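Local structure of fibronectin type III domain-containing protein (Simiduia agarivorans, 6P2K) at residues G120-D125 against Y265-V270; G258-R263 against W310-D315; K280-A285 against F290-G295. The protein probably hydrolyses the beta-1,4-glucan backbone of xyloglucan with the family 74 glycoside hydrolase module present here, a catalytic part built of beta-propellers, and binds zinc. All blocks are in the same frame, centred on the assembly; numbering follows the deposited sequence.

Contact 1 (G120-D125 against Y265-V270). With ZN (zinc ion), chain Q.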
# COMPACT_ATOMS: atom_id res chain seq x y z
N GLY B 120 35.07 11.94 -51.26
CA GLY B 120 35.16 11.49 -49.88
C GLY B 120 33.86 10.87 -49.43
O GLY B 120 32.83 10.95 -50.10
N TRP B 121 33.94 10.24 -48.25
CA TRP B 121 32.74 9.62 -47.67
C TRP B 121 32.82 9.50 -46.15
O TRP B 121 32.16 8.62 -45.59
CB TRP B 121 32.53 8.23 -48.28
CG TRP B 121 33.72 7.34 -48.13
CD1 TRP B 121 33.96 6.47 -47.11
CD2 TRP B 121 34.84 7.23 -49.02
NE1 TRP B 121 35.16 5.82 -47.31
CE2 TRP B 121 35.71 6.28 -48.47
CE3 TRP B 121 35.18 7.86 -50.22
CZ2 TRP B 121 36.91 5.93 -49.10
CZ3 TRP B 121 36.37 7.51 -50.84
CH2 TRP B 121 37.22 6.55 -50.27
N ARG B 122 33.60 10.34 -45.47
CA ARG B 122 33.68 10.38 -44.00
C ARG B 122 34.09 8.99 -43.50
O ARG B 122 35.05 8.42 -44.04
CB ARG B 122 32.37 10.91 -43.45
CG ARG B 122 32.04 12.31 -43.91
CD ARG B 122 30.96 12.95 -43.05
NE ARG B 122 30.82 14.36 -43.36
CZ ARG B 122 31.30 15.35 -42.61
NH1 ARG B 122 31.95 15.08 -41.49
NH2 ARG B 122 31.13 16.61 -42.99
N ASP B 123 33.42 8.44 -42.50
CA ASP B 123 33.72 7.12 -41.96
C ASP B 123 32.83 6.03 -42.54
O ASP B 123 32.85 4.90 -42.04
CB ASP B 123 33.59 7.14 -40.43
CG ASP B 123 32.25 7.70 -39.98
OD1 ASP B 123 31.73 8.62 -40.64
OD2 ASP B 123 31.72 7.22 -38.95
N ASP B 124 32.06 6.34 -43.58
CA ASP B 124 31.14 5.37 -44.16
C ASP B 124 31.86 4.42 -45.11
O ASP B 124 31.45 4.26 -46.26
CB ASP B 124 30.00 6.08 -44.90
CG ASP B 124 28.73 6.16 -44.08
OD1 ASP B 124 28.75 5.82 -42.88
OD2 ASP B 124 27.69 6.57 -44.65
N ASP B 125 32.92 3.77 -44.63
CA ASP B 125 33.70 2.89 -45.49
C ASP B 125 32.88 1.68 -45.94
O ASP B 125 33.14 1.12 -47.01
CB ASP B 125 34.97 2.44 -44.78
CG ASP B 125 36.05 3.51 -44.78
OD1 ASP B 125 36.72 3.69 -45.82
OD2 ASP B 125 36.22 4.18 -43.73
N TYR B 265 40.76 11.03 -32.78
CA TYR B 265 40.61 12.46 -33.03
C TYR B 265 40.65 12.75 -34.52
O TYR B 265 41.49 12.21 -35.25
CB TYR B 265 41.71 13.23 -32.31
CG TYR B 265 41.68 13.09 -30.81
CD1 TYR B 265 40.63 13.61 -30.07
CD2 TYR B 265 42.71 12.46 -30.13
CE1 TYR B 265 40.59 13.49 -28.69
CE2 TYR B 265 42.69 12.34 -28.74
CZ TYR B 265 41.62 12.86 -28.03
OH TYR B 265 41.58 12.74 -26.66
N TRP B 266 39.75 13.61 -34.98
CA TRP B 266 39.67 13.91 -36.40
C TRP B 266 39.01 15.27 -36.61
O TRP B 266 38.42 15.85 -35.68
CB TRP B 266 38.94 12.79 -37.16
CG TRP B 266 37.43 12.77 -37.06
CD1 TRP B 266 36.63 13.45 -36.16
CD2 TRP B 266 36.53 12.01 -37.88
NE1 TRP B 266 35.31 13.16 -36.40
CE2 TRP B 266 35.22 12.28 -37.45
CE3 TRP B 266 36.72 11.13 -38.96
CZ2 TRP B 266 34.10 11.71 -38.05
CZ3 TRP B 266 35.61 10.57 -39.55
CH2 TRP B 266 34.32 10.85 -39.09
N TYR B 267 39.10 15.76 -37.84
CA TYR B 267 38.47 17.01 -38.26
C TYR B 267 38.76 18.20 -37.34
O TYR B 267 37.84 18.84 -36.83
CB TYR B 267 36.96 16.81 -38.38
CG TYR B 267 36.50 16.07 -39.61
CD1 TYR B 267 36.63 14.69 -39.70
CD2 TYR B 267 35.92 16.74 -40.67
CE1 TYR B 267 36.20 14.00 -40.81
CE2 TYR B 267 35.48 16.06 -41.80
CZ TYR B 267 35.63 14.69 -41.86
OH TYR B 267 35.20 14.01 -42.97
N PRO B 268 40.04 18.52 -37.11
CA PRO B 268 40.34 19.73 -36.33
C PRO B 268 39.87 20.96 -37.07
O PRO B 268 39.76 20.97 -38.30
CB PRO B 268 41.86 19.69 -36.19
CG PRO B 268 42.33 18.92 -37.37
CD PRO B 268 41.27 17.88 -37.60
N GLU B 269 39.58 22.02 -36.32
CA GLU B 269 39.07 23.25 -36.91
C GLU B 269 39.52 24.44 -36.09
O GLU B 269 39.40 24.42 -34.86
CB GLU B 269 37.54 23.21 -37.01
CG GLU B 269 36.92 24.49 -37.54
CD GLU B 269 35.43 24.35 -37.79
OE1 GLU B 269 35.02 23.37 -38.45
OE2 GLU B 269 34.66 25.22 -37.33
N VAL B 270 40.04 25.46 -36.76
CA VAL B 270 40.47 26.69 -36.11
C VAL B 270 39.33 27.70 -36.14
O VAL B 270 38.70 27.90 -37.19
CB VAL B 270 41.73 27.26 -36.78
CG1 VAL B 270 42.22 28.49 -36.03
CG2 VAL B 270 42.82 26.21 -36.85
ZN ZN Q . 28.07 6.41 -41.05
O HOH W 1 26.12 5.62 -41.04
O HOH W 2 29.08 4.93 -39.96
O HOH W 3 29.10 8.01 -41.97
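Side by side, R122 and D123 of the loop meet Y267 and W266 on strand 265-270, the inner strand of a propeller blade, each pair crossing at about a right angle. The guanidinium of R122 lies almost parallel to the Y267 ring, the planes only 10° apart, but the two groups overlap at their ends. NH1 of R122 comes obliquely to CE2 of Y267 at 3.7 Å, while the phenol OH lies over one face of the guanidinium. The R122 chain is extended from CG to NE, and NE is hydrogen-bonded to the carbonyl of F61, which helps fix the group in place.

D123 meets its tryptophan differently. Its carboxylate is turned 82° against the indole, and OD1 approaches the rim in the ring plane, 3.8 Å from CH2 of W266. The same carboxylate forms a salt bridge with R334. On the strand, the two rings pack edge to face: CD1 of Y267 stands 3.2 Å above the plane of the W266 ring.

A type II' turn from W121 to D124, closed by the bond from D124 N to W121 O, brings R122 and D123 to the strand and turns D124 to the zinc ion. OD1 of D124 binds the metal at 2.0 Å, with Q16 and three waters as the other ligands, and its OD2 is paired with R59. Across the same turn, NE1 of W121 donates to OD1 of D125 (3.0 Å), entering from above the carboxylate plane. The example illustrates how charged groups can act as packing surfaces: a guanidinium face takes the phenol OH, a carboxylate oxygen stops at the indole edge, no hydrogen bond crosses, and R122 NE and D123 OD1 find polar partners in F61 and R334, outside the contact, beside a five-coordinate zinc site.

Contact 2 (G258-R263 against W310-D315)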
# COMPACT_ATOMS: atom_id res chain seq x y z
N GLY B 258 47.42 16.52 -22.49
CA GLY B 258 46.15 16.99 -21.97
C GLY B 258 44.94 16.35 -22.62
O GLY B 258 43.82 16.53 -22.12
N LEU B 259 45.13 15.63 -23.72
CA LEU B 259 44.05 14.89 -24.36
C LEU B 259 44.01 13.47 -23.82
O LEU B 259 45.03 12.89 -23.46
CB LEU B 259 44.22 14.86 -25.87
CG LEU B 259 44.18 16.19 -26.62
CD1 LEU B 259 44.69 16.01 -28.05
CD2 LEU B 259 42.77 16.75 -26.63
N GLU B 260 42.80 12.91 -23.76
CA GLU B 260 42.65 11.50 -23.44
C GLU B 260 43.44 10.66 -24.44
O GLU B 260 43.45 10.94 -25.64
CB GLU B 260 41.18 11.09 -23.47
CG GLU B 260 40.44 11.30 -22.16
CD GLU B 260 38.99 10.88 -22.26
OE1 GLU B 260 38.15 11.38 -21.48
OE2 GLU B 260 38.68 10.04 -23.14
N GLY B 261 44.11 9.63 -23.93
CA GLY B 261 44.87 8.75 -24.80
C GLY B 261 43.97 7.84 -25.60
O GLY B 261 42.83 7.55 -25.24
N ASN B 262 44.50 7.39 -26.74
CA ASN B 262 43.89 6.33 -27.55
C ASN B 262 42.48 6.71 -28.01
O ASN B 262 41.50 6.01 -27.74
CB ASN B 262 43.89 5.01 -26.77
CG ASN B 262 43.61 3.81 -27.66
OD1 ASN B 262 44.07 3.74 -28.80
ND2 ASN B 262 42.86 2.85 -27.13
N ARG B 263 42.38 7.84 -28.71
CA ARG B 263 41.11 8.32 -29.24
C ARG B 263 41.25 8.65 -30.72
O ARG B 263 42.32 9.04 -31.19
CB ARG B 263 40.61 9.55 -28.47
CG ARG B 263 40.49 9.34 -26.97
CD ARG B 263 39.52 8.22 -26.65
NE ARG B 263 38.87 8.42 -25.36
CZ ARG B 263 37.79 7.75 -24.95
NH1 ARG B 263 37.24 6.83 -25.73
NH2 ARG B 263 37.27 8.00 -23.76
N TRP B 310 44.53 21.94 -23.68
CA TRP B 310 43.25 21.44 -24.15
C TRP B 310 42.24 21.49 -23.01
O TRP B 310 42.57 21.18 -21.87
CB TRP B 310 43.36 20.01 -24.68
CG TRP B 310 44.16 19.88 -25.94
CD1 TRP B 310 45.46 19.51 -26.06
CD2 TRP B 310 43.68 20.10 -27.28
NE1 TRP B 310 45.84 19.50 -27.38
CE2 TRP B 310 44.76 19.86 -28.15
CE3 TRP B 310 42.45 20.48 -27.82
CZ2 TRP B 310 44.65 19.98 -29.53
CZ3 TRP B 310 42.35 20.61 -29.20
CH2 TRP B 310 43.44 20.36 -30.03
N GLU B 311 41.02 21.87 -23.33
CA GLU B 311 39.95 21.98 -22.35
C GLU B 311 38.69 21.33 -22.91
O GLU B 311 38.36 21.51 -24.08
CB GLU B 311 39.67 23.45 -22.00
CG GLU B 311 38.39 23.69 -21.23
CD GLU B 311 38.10 25.16 -21.04
OE1 GLU B 311 37.22 25.50 -20.23
OE2 GLU B 311 38.77 25.99 -21.71
N LYS B 312 38.01 20.56 -22.07
CA LYS B 312 36.74 19.96 -22.46
C LYS B 312 35.65 21.02 -22.32
O LYS B 312 35.34 21.45 -21.20
CB LYS B 312 36.43 18.73 -21.61
CG LYS B 312 37.05 17.45 -22.14
CD LYS B 312 36.30 16.23 -21.65
CE LYS B 312 37.14 14.97 -21.85
NZ LYS B 312 36.41 13.74 -21.42
N ILE B 313 35.08 21.45 -23.45
CA ILE B 313 33.97 22.40 -23.41
C ILE B 313 32.62 21.69 -23.39
O ILE B 313 31.59 22.36 -23.25
CB ILE B 313 34.05 23.37 -24.60
CG1 ILE B 313 33.98 22.61 -25.93
CG2 ILE B 313 35.34 24.18 -24.53
CD1 ILE B 313 33.68 23.50 -27.11
N TRP B 314 32.61 20.37 -23.53
CA TRP B 314 31.42 19.54 -23.46
C TRP B 314 31.85 18.20 -22.88
O TRP B 314 32.90 17.68 -23.26
CB TRP B 314 30.80 19.37 -24.85
CG TRP B 314 29.34 19.01 -24.87
CD1 TRP B 314 28.46 19.06 -23.82
CD2 TRP B 314 28.60 18.54 -26.00
NE1 TRP B 314 27.21 18.64 -24.24
CE2 TRP B 314 27.27 18.32 -25.57
CE3 TRP B 314 28.93 18.27 -27.33
CZ2 TRP B 314 26.28 17.86 -26.43
CZ3 TRP B 314 27.94 17.82 -28.18
CH2 TRP B 314 26.63 17.62 -27.73
N ASP B 315 31.05 17.66 -21.96
CA ASP B 315 31.53 16.52 -21.18
C ASP B 315 30.35 15.63 -20.79
O ASP B 315 29.22 15.83 -21.25
CB ASP B 315 32.29 17.01 -19.94
CG ASP B 315 33.39 16.06 -19.52
OD1 ASP B 315 33.36 14.88 -19.95
OD2 ASP B 315 34.27 16.49 -18.75
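E260 and K312 form a salt bridge across the contact, NZ donating to OE1 at 2.9 Å from above the carboxylate plane. The other oxygen, OE2, is held side-on by R263: NE at 2.8 Å and NH2 at 2.6 Å both converge on it, and the carboxylate lies at the edge of the guanidinium. K312 in turn pairs more distantly with D315 OD1, 3.6 Å from NZ, and also donates to the carbonyl of F290. The alternating charges of R263, E260, K312 and D315 thus make a chain across the surface, reached by the extended arms of E260 and K312.

Beneath this network the contact is apolar. L259 lies over one face of the W310 indole, its CG 3.6 Å from the centroid of the five-membered ring and 11° off the normal, a CH-pi contact; CD2 of L259 comes to 3.5 Å from CG of W310. The hydrogen bond from W310 NE1 to the carbonyl of V255 holds the indole to the same connection. Running from strand 253-254 to strand 265-270, the loop passes over the outermost strand of the sheet it is about to enter, a blade-to-blade crossing characteristic of the beta-propeller.

Contact 3 (K280-A285 against F290-G295)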
# COMPACT_ATOMS: atom_id res chain seq x y z
N LYS B 280 42.30 29.13 -31.21
CA LYS B 280 41.38 28.18 -30.60
C LYS B 280 41.10 27.07 -31.61
O LYS B 280 40.72 27.35 -32.75
CB LYS B 280 40.08 28.87 -30.18
CG LYS B 280 40.26 30.00 -29.18
CD LYS B 280 40.36 29.47 -27.76
CE LYS B 280 40.65 30.60 -26.77
NZ LYS B 280 40.61 30.13 -25.36
N VAL B 281 41.31 25.83 -31.19
CA VAL B 281 41.16 24.67 -32.07
C VAL B 281 40.09 23.76 -31.49
O VAL B 281 40.12 23.43 -30.30
CB VAL B 281 42.49 23.91 -32.24
CG1 VAL B 281 42.33 22.81 -33.28
CG2 VAL B 281 43.60 24.87 -32.63
N LEU B 282 39.15 23.35 -32.33
CA LEU B 282 38.03 22.50 -31.94
C LEU B 282 38.30 21.07 -32.39
O LEU B 282 38.70 20.84 -33.53
CB LEU B 282 36.74 23.02 -32.58
CG LEU B 282 35.39 22.52 -32.06
CD1 LEU B 282 35.25 22.82 -30.58
CD2 LEU B 282 34.28 23.19 -32.85
N LEU B 283 38.09 20.11 -31.49
CA LEU B 283 38.50 18.73 -31.77
C LEU B 283 37.52 17.74 -31.16
O LEU B 283 37.42 17.64 -29.93
CB LEU B 283 39.92 18.48 -31.26
CG LEU B 283 40.50 17.11 -31.61
CD1 LEU B 283 40.69 16.96 -33.11
CD2 LEU B 283 41.81 16.88 -30.87
N GLY B 284 36.82 17.00 -32.02
CA GLY B 284 36.04 15.85 -31.60
C GLY B 284 36.63 14.57 -32.14
O GLY B 284 37.84 14.51 -32.41
N ALA B 285 35.81 13.53 -32.32
CA ALA B 285 36.32 12.25 -32.79
C ALA B 285 35.20 11.44 -33.41
O ALA B 285 34.01 11.73 -33.22
CB ALA B 285 36.96 11.45 -31.65
N PHE B 290 33.75 11.19 -25.49
CA PHE B 290 34.45 11.94 -24.45
C PHE B 290 33.99 13.39 -24.38
O PHE B 290 34.59 14.17 -23.63
CB PHE B 290 35.97 11.90 -24.66
CG PHE B 290 36.40 12.34 -26.03
CD1 PHE B 290 36.49 13.69 -26.35
CD2 PHE B 290 36.72 11.41 -27.00
CE1 PHE B 290 36.88 14.09 -27.61
CE2 PHE B 290 37.11 11.81 -28.26
CZ PHE B 290 37.20 13.15 -28.57
N GLY B 291 32.95 13.77 -25.12
CA GLY B 291 32.60 15.17 -25.22
C GLY B 291 33.34 15.87 -26.35
O GLY B 291 33.51 15.30 -27.43
N LEU B 292 33.80 17.09 -26.11
CA LEU B 292 34.41 17.90 -27.16
C LEU B 292 35.49 18.78 -26.56
O LEU B 292 35.30 19.38 -25.50
CB LEU B 292 33.34 18.75 -27.87
CG LEU B 292 33.76 19.69 -29.00
CD1 LEU B 292 34.43 18.91 -30.13
CD2 LEU B 292 32.53 20.43 -29.52
N TYR B 293 36.63 18.86 -27.24
CA TYR B 293 37.78 19.62 -26.78
C TYR B 293 37.89 20.95 -27.52
O TYR B 293 37.64 21.02 -28.73
CB TYR B 293 39.08 18.84 -26.99
CG TYR B 293 39.37 17.74 -26.00
CD1 TYR B 293 39.83 18.02 -24.72
CD2 TYR B 293 39.22 16.41 -26.36
CE1 TYR B 293 40.11 17.01 -23.82
CE2 TYR B 293 39.50 15.39 -25.48
CZ TYR B 293 39.94 15.70 -24.21
OH TYR B 293 40.22 14.68 -23.33
N GLU B 294 38.30 21.98 -26.79
CA GLU B 294 38.81 23.21 -27.39
C GLU B 294 40.22 23.44 -26.88
O GLU B 294 40.46 23.43 -25.67
CB GLU B 294 37.92 24.42 -27.07
CG GLU B 294 38.46 25.72 -27.67
CD GLU B 294 37.46 26.86 -27.59
OE1 GLU B 294 36.97 27.14 -26.48
OE2 GLU B 294 37.18 27.48 -28.64
N GLY B 295 41.16 23.62 -27.80
CA GLY B 295 42.55 23.84 -27.46
C GLY B 295 42.96 25.28 -27.74
O GLY B 295 42.49 25.89 -28.70
O HOH W 4 38.87 27.53 -24.49
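V281 and G295 form a hydrogen-bonded antiparallel pair, V281 N to G295 O at 2.8 Å and G295 N to V281 O at 2.7 Å, both donors in the carbonyl plane. L283 and Y293 repeat the pattern, L283 N to Y293 O at 2.9 Å and Y293 N to L283 O at 3.1 Å, with the donors tilted out of that plane by 24° and 28°. Between them L282 and E294 make the non-hydrogen-bonded pair.

On the face of L282, its CD1 lies 3.8 Å from CD2 of L292, the two leucines crossing at about a right angle. K280 bends at its second torsion (chi2 -83°), laying CB and CD alongside the E294 carboxylate instead of pairing with it directly. Water 4 joins the charges, accepting from K280 NZ and donating to E294 OE1 at 2.8 Å. Beyond it, R347, Y369 and Y338 hold the buried carboxylate, and T296 is a further partner of the lysine. Near the turn, F290 presents the edge of its ring to A285, CE2 being 3.4 Å from CB.

This hairpin is the middle of a four-stranded blade. Strand 265-270 is bonded to 278-285 and strand 304-314 to 292-300; W310 packs on L283 and Y293, while strands 336-338 and 348-351 of the next sheet cover L282 and L292.

In the fold
Contact 3 lies within one four-stranded sheet, and contact 2 sets a loop against that sheet's outermost strand, with centres about 7 Å apart, while contact 1 ties the innermost strand to a loop of a different sheet. Contact 3 is the buried core, held by backbone pairing and leucine packing. Contact 2 lies at the outer surface, where side-chain charges pair and a neighbouring subunit packs on E311. Contact 1, partly buried, is the one beside zinc. Y265, on the strand of contact 1, reaches the other two: its OH is probably hydrogen-bonded to E260 O and its ring packs on F290 and L283. Chemistry thus changes across the blade, from aromatic rings meeting charged groups, through backbone bonds, to surface salt bridges.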